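Local coordinates for leucyl aminopeptidase (Trypanosoma brucei brucei, PDB 5NTD), which probably removes N-terminal amino acids, leucine among them, from peptides as a hexameric M17 aminopeptidase, here with two manganese ions and the inhibitor bestatin bound, at residues Ala167-Ala172 with Ser178-Arg183; Lys310-Gly315 with Asp371-Ile376. All blocks are in the same frame, centred on the assembly; numbering follows the deposited sequence.

Interaction 1. Residues Ala167-Ala172 with Ser178-Arg183; sequences AKDGAA and SGKVSR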
# COMPACT_ATOMS: atom_id res chain seq x y z
N ALA G 167 4.07 -18.49 30.16
CA ALA G 167 3.97 -17.31 31.03
C ALA G 167 2.57 -17.17 31.63
O ALA G 167 2.26 -16.17 32.26
CB ALA G 167 4.34 -16.04 30.27
N LYS G 168 1.75 -18.18 31.41
CA LYS G 168 0.38 -18.17 31.92
C LYS G 168 0.31 -18.45 33.44
O LYS G 168 1.12 -19.21 33.97
CB LYS G 168 -0.50 -19.20 31.20
CG LYS G 168 -0.79 -18.89 29.73
CD LYS G 168 -1.68 -20.00 29.16
CE LYS G 168 -1.97 -19.83 27.70
NZ LYS G 168 -2.87 -18.67 27.46
N ASP G 169 -0.68 -17.85 34.09
CA ASP G 169 -1.09 -18.21 35.45
C ASP G 169 0.06 -18.31 36.47
O ASP G 169 0.26 -19.33 37.07
CB ASP G 169 -1.88 -19.51 35.41
CG ASP G 169 -3.14 -19.39 34.57
OD1 ASP G 169 -3.88 -18.41 34.76
OD2 ASP G 169 -3.40 -20.25 33.69
N GLY G 170 0.86 -17.26 36.57
CA GLY G 170 1.99 -17.21 37.51
C GLY G 170 3.26 -17.96 37.14
O GLY G 170 4.28 -17.83 37.81
N ALA G 171 3.26 -18.63 36.00
CA ALA G 171 4.46 -19.35 35.51
C ALA G 171 5.72 -18.48 35.37
O ALA G 171 6.85 -18.97 35.49
CB ALA G 171 4.19 -20.06 34.20
N ALA G 172 5.54 -17.19 35.13
CA ALA G 172 6.67 -16.26 35.12
C ALA G 172 7.49 -16.29 36.44
O ALA G 172 8.70 -16.05 36.42
CB ALA G 172 6.19 -14.84 34.85
N SER G 178 6.15 -24.28 32.38
CA SER G 178 4.71 -24.46 32.38
C SER G 178 4.30 -25.39 33.49
O SER G 178 4.93 -26.42 33.70
CB SER G 178 4.23 -25.03 31.04
OG SER G 178 2.82 -25.27 31.06
N GLY G 179 3.20 -25.08 34.14
CA GLY G 179 2.54 -26.01 35.08
C GLY G 179 1.42 -26.84 34.45
O GLY G 179 0.80 -27.68 35.11
N LYS G 180 1.23 -26.65 33.15
CA LYS G 180 0.15 -27.32 32.38
C LYS G 180 0.56 -28.55 31.59
O LYS G 180 -0.25 -29.15 30.88
CB LYS G 180 -0.47 -26.30 31.43
CG LYS G 180 -0.83 -25.01 32.16
CD LYS G 180 -1.82 -24.17 31.39
CE LYS G 180 -2.02 -22.83 32.06
NZ LYS G 180 -2.60 -22.94 33.42
N VAL G 181 1.82 -28.91 31.68
CA VAL G 181 2.36 -30.03 30.90
C VAL G 181 2.12 -31.34 31.65
O VAL G 181 2.34 -31.42 32.84
CB VAL G 181 3.86 -29.86 30.64
CG1 VAL G 181 4.47 -31.12 30.03
CG2 VAL G 181 4.09 -28.69 29.70
N SER G 182 1.67 -32.35 30.93
CA SER G 182 1.52 -33.71 31.46
C SER G 182 2.77 -34.53 31.21
O SER G 182 3.37 -34.44 30.15
CB SER G 182 0.34 -34.41 30.79
OG SER G 182 -0.86 -33.69 30.98
N ARG G 183 3.15 -35.37 32.17
CA ARG G 183 4.19 -36.40 31.91
C ARG G 183 3.56 -37.39 30.88
O ARG G 183 2.38 -37.73 30.97
CB ARG G 183 4.69 -37.10 33.20
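Lys-168 and Asp-169 face Lys-180 from a type I' beta turn that runs from Lys-168 to Ala-171. Its central residues, Asp-169 and Gly-170, both have positive phi (49° and 78°), and the turn is closed by Ala-171 N donating to Lys-168 O at 3.0 Å. The opposing segment 178-183 has a tight bend of its own: Ser-178 OG accepts from Lys-180 N at 3.0 Å, an ST turn that probably helps set the direction in which Lys-180 leaves the backbone.

The Lys-180 chain is extended through chi3 and then bends at its last torsion, which swings the ammonium onto the Asp-169 carboxylate. Lys-180 NZ donates to Asp-169 OD2 at 2.8 Å in a salt bridge; the nitrogen comes from the anti side of that oxygen, only 17° out of the carboxylate plane, and the two side chains cross nearly at a right angle. Next to the salt bridge, Lys-180 CE lies across the aliphatic part of Lys-168, 4.0 Å from Lys-168 CB and 4.1 Å from Lys-168 CD. Methylenes meet here, since the Lys-168 ammonium leads away to Ala-458 O and Ser-455 O of the second subunit. Asp-169 N likewise donates to Asp-459 of that subunit, so the turn is also part of a subunit interface.

Both segments belong to the long connection between helix 150-158 and strand 183-188. The contact joins two parts of this loop shortly before Arg-183 enters the six-stranded sheet, where strand 183-188 runs parallel between 26-30 and 140-145.

Interaction 2. Residues Lys310-Gly315 with Asp371-Ile376; sequences KHDMGG and DAEGRI. With MN (manganese (II) ion), chain B; MN (manganese (II) ion), chain C; BES (2-(3-amino-2-hydroxy-4-phenyl-butyrylamino)-4-methyl-pentanoic acid), chain D; BCT (bicarbonate ion), chain E.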
# COMPACT_ATOMS: atom_id res chain seq x y z
N LYS G 310 10.77 -13.47 16.93
CA LYS G 310 11.45 -14.16 18.05
C LYS G 310 11.85 -15.58 17.61
O LYS G 310 12.77 -16.18 18.19
CB LYS G 310 10.61 -14.25 19.31
CG LYS G 310 9.44 -15.22 19.19
CD LYS G 310 8.60 -15.33 20.46
CE LYS G 310 7.39 -16.21 20.18
NZ LYS G 310 6.61 -16.59 21.38
N HIS G 311 11.18 -16.09 16.57
CA HIS G 311 11.52 -17.38 15.96
C HIS G 311 12.77 -17.33 15.08
O HIS G 311 13.22 -18.39 14.60
CB HIS G 311 10.38 -17.94 15.13
CG HIS G 311 9.13 -18.21 15.89
ND1 HIS G 311 7.91 -18.33 15.27
CD2 HIS G 311 8.89 -18.39 17.21
CE1 HIS G 311 6.97 -18.55 16.17
NE2 HIS G 311 7.53 -18.59 17.36
N ASP G 312 13.36 -16.15 14.91
CA ASP G 312 14.43 -15.96 13.92
C ASP G 312 15.77 -16.53 14.39
O ASP G 312 16.79 -16.45 13.69
CB ASP G 312 14.58 -14.48 13.50
CG ASP G 312 14.96 -14.33 12.07
OD1 ASP G 312 14.63 -15.24 11.26
OD2 ASP G 312 15.57 -13.28 11.63
N MET G 313 15.77 -17.07 15.59
CA MET G 313 16.93 -17.84 16.12
C MET G 313 16.70 -19.36 16.02
O MET G 313 17.44 -20.16 16.57
CB MET G 313 17.37 -17.38 17.51
CG MET G 313 16.26 -17.09 18.49
SD MET G 313 15.08 -18.42 18.63
CE MET G 313 16.12 -19.63 19.46
N GLY G 314 15.67 -19.75 15.29
CA GLY G 314 15.28 -21.16 15.16
C GLY G 314 16.35 -22.06 14.57
O GLY G 314 16.46 -23.22 14.92
N GLY G 315 17.14 -21.51 13.68
CA GLY G 315 18.28 -22.24 13.08
C GLY G 315 19.40 -22.45 14.08
O GLY G 315 20.03 -23.50 14.13
N ASP G 371 17.24 -5.83 6.20
CA ASP G 371 16.34 -6.94 6.61
C ASP G 371 16.73 -8.29 6.01
O ASP G 371 16.19 -9.37 6.43
CB ASP G 371 14.88 -6.65 6.32
CG ASP G 371 13.95 -7.51 7.11
OD1 ASP G 371 14.39 -8.30 8.04
OD2 ASP G 371 12.77 -7.48 6.73
N ALA G 372 17.70 -8.23 5.10
CA ALA G 372 18.45 -9.42 4.64
C ALA G 372 19.75 -9.60 5.45
O ALA G 372 20.87 -9.60 4.92
CB ALA G 372 18.75 -9.34 3.15
N GLU G 373 19.55 -9.73 6.75
CA GLU G 373 20.63 -9.77 7.75
C GLU G 373 21.21 -11.17 7.95
O GLU G 373 22.37 -11.33 8.28
CB GLU G 373 20.13 -9.23 9.09
CG GLU G 373 19.34 -10.19 10.02
CD GLU G 373 17.96 -10.64 9.56
OE1 GLU G 373 17.48 -11.74 10.02
OE2 GLU G 373 17.29 -9.89 8.75
N GLY G 374 20.37 -12.15 7.75
CA GLY G 374 20.69 -13.52 8.09
C GLY G 374 21.84 -14.03 7.27
O GLY G 374 22.77 -14.63 7.78
N ARG G 375 21.77 -13.77 5.98
CA ARG G 375 22.79 -14.26 5.09
C ARG G 375 24.14 -13.64 5.40
O ARG G 375 25.19 -14.24 5.20
CB ARG G 375 22.38 -14.02 3.63
CG ARG G 375 22.42 -12.57 3.21
CD ARG G 375 21.68 -12.38 1.90
NE ARG G 375 20.24 -12.59 2.09
CZ ARG G 375 19.37 -12.68 1.09
NH1 ARG G 375 19.78 -12.58 -0.17
NH2 ARG G 375 18.11 -12.89 1.34
N ILE G 376 24.10 -12.40 5.89
CA ILE G 376 25.35 -11.68 6.25
C ILE G 376 26.01 -12.33 7.47
O ILE G 376 27.19 -12.61 7.52
CB ILE G 376 25.06 -10.20 6.55
CG1 ILE G 376 24.67 -9.48 5.24
CG2 ILE G 376 26.25 -9.54 7.20
CD1 ILE G 376 24.20 -8.07 5.41
MN MN B . 15.39 -9.97 8.17
MN MN C . 15.78 -12.68 9.80
N2 BES D . 14.11 -13.68 9.24
C1 BES D . 13.53 -13.26 7.97
C6 BES D . 12.92 -14.43 7.16
C7 BES D . 11.52 -14.87 7.51
C8 BES D . 11.30 -15.77 8.54
C12 BES D . 10.43 -14.42 6.78
C9 BES D . 10.02 -16.19 8.86
C11 BES D . 9.13 -14.83 7.11
C10 BES D . 8.92 -15.71 8.15
C2 BES D . 14.67 -12.56 7.19
O2 BES D . 15.66 -11.91 8.04
C3 BES D . 14.05 -11.49 6.34
O3 BES D . 13.93 -10.39 6.92
N1 BES D . 13.78 -11.89 5.09
C4 BES D . 13.19 -11.07 4.07
C13 BES D . 14.25 -10.37 3.22
C14 BES D . 13.73 -9.21 2.38
C15 BES D . 12.81 -8.21 3.06
C16 BES D . 14.90 -8.41 1.85
C5 BES D . 12.36 -11.89 3.14
O1 BES D . 11.29 -11.41 2.76
O4 BES D . 12.76 -13.00 2.76
C BCT E . 18.11 -12.82 5.05
O1 BCT E . 18.01 -12.65 6.39
O2 BCT E . 19.19 -12.92 4.46
O3 BCT E . 17.07 -12.82 4.35
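The flat carboxylates of Asp-312 and Glu-373 converge on one manganese ion (chain C), while the guanidinium of Arg-375 has bicarbonate at its edge, the carbon of the anion lying in its plane. Asp-312 OD2 and Glu-373 OE1 are 2.9 Å apart because both ligate that metal, at 1.9 Å from Asp-312 OD2 and 2.0 Å from Glu-373 OE1; they are not hydrogen-bonded. Glu-373 OE2 holds the other ion (chain B), making this carboxylate a bridge, and a bend at chi2 (-69°) turns it to the metal pair. Bestatin O2 also bridges the ions, and its N2 binds the chain C manganese. Asp-371 chelates the chain B ion through O and OD1.

Arg-375 NE reaches bicarbonate O2 at 2.6 Å, nearly straight at 173°, and Arg-375 NH2 holds bicarbonate O3 at 3.2 Å. Gly-374 N adds a bond to bicarbonate O1 at 2.8 Å, placing the anion, probably from the crystallisation liquor, by the start of helix 374-387. Thr-401 OG1 hydrogen-bonds Asp-312 OD1, probably helping hold that carboxylate, and Lys-301 pairs with Asp-371 OD2. With Lys-289 and Asp-294 completing the coordination, this is the two-metal centre of an M17 aminopeptidase.

In the fold
Interaction 1 is a surface contact and interaction 2 a buried one; their centres lie 29 Å apart and their nearest atoms about 9 Å, without touching. They share no helix or strand: 167-172 with 178-183 joins parts of a single loop of the N-terminal part, whereas 310-315 with 371-376 joins the N-terminal ends of helices 314-328 and 374-387, with their preceding loops, through the metals. Surface buried between the segments is larger in interaction 1, 148 Å² against 50 Å², since interaction 2 is linked largely through bound groups. Opposite charges meet directly in the first; in the second, two carboxylate oxygens lie close as ligands of the same manganese ion, whose charge probably offsets their repulsion. Both segment pairs also reach the second subunit.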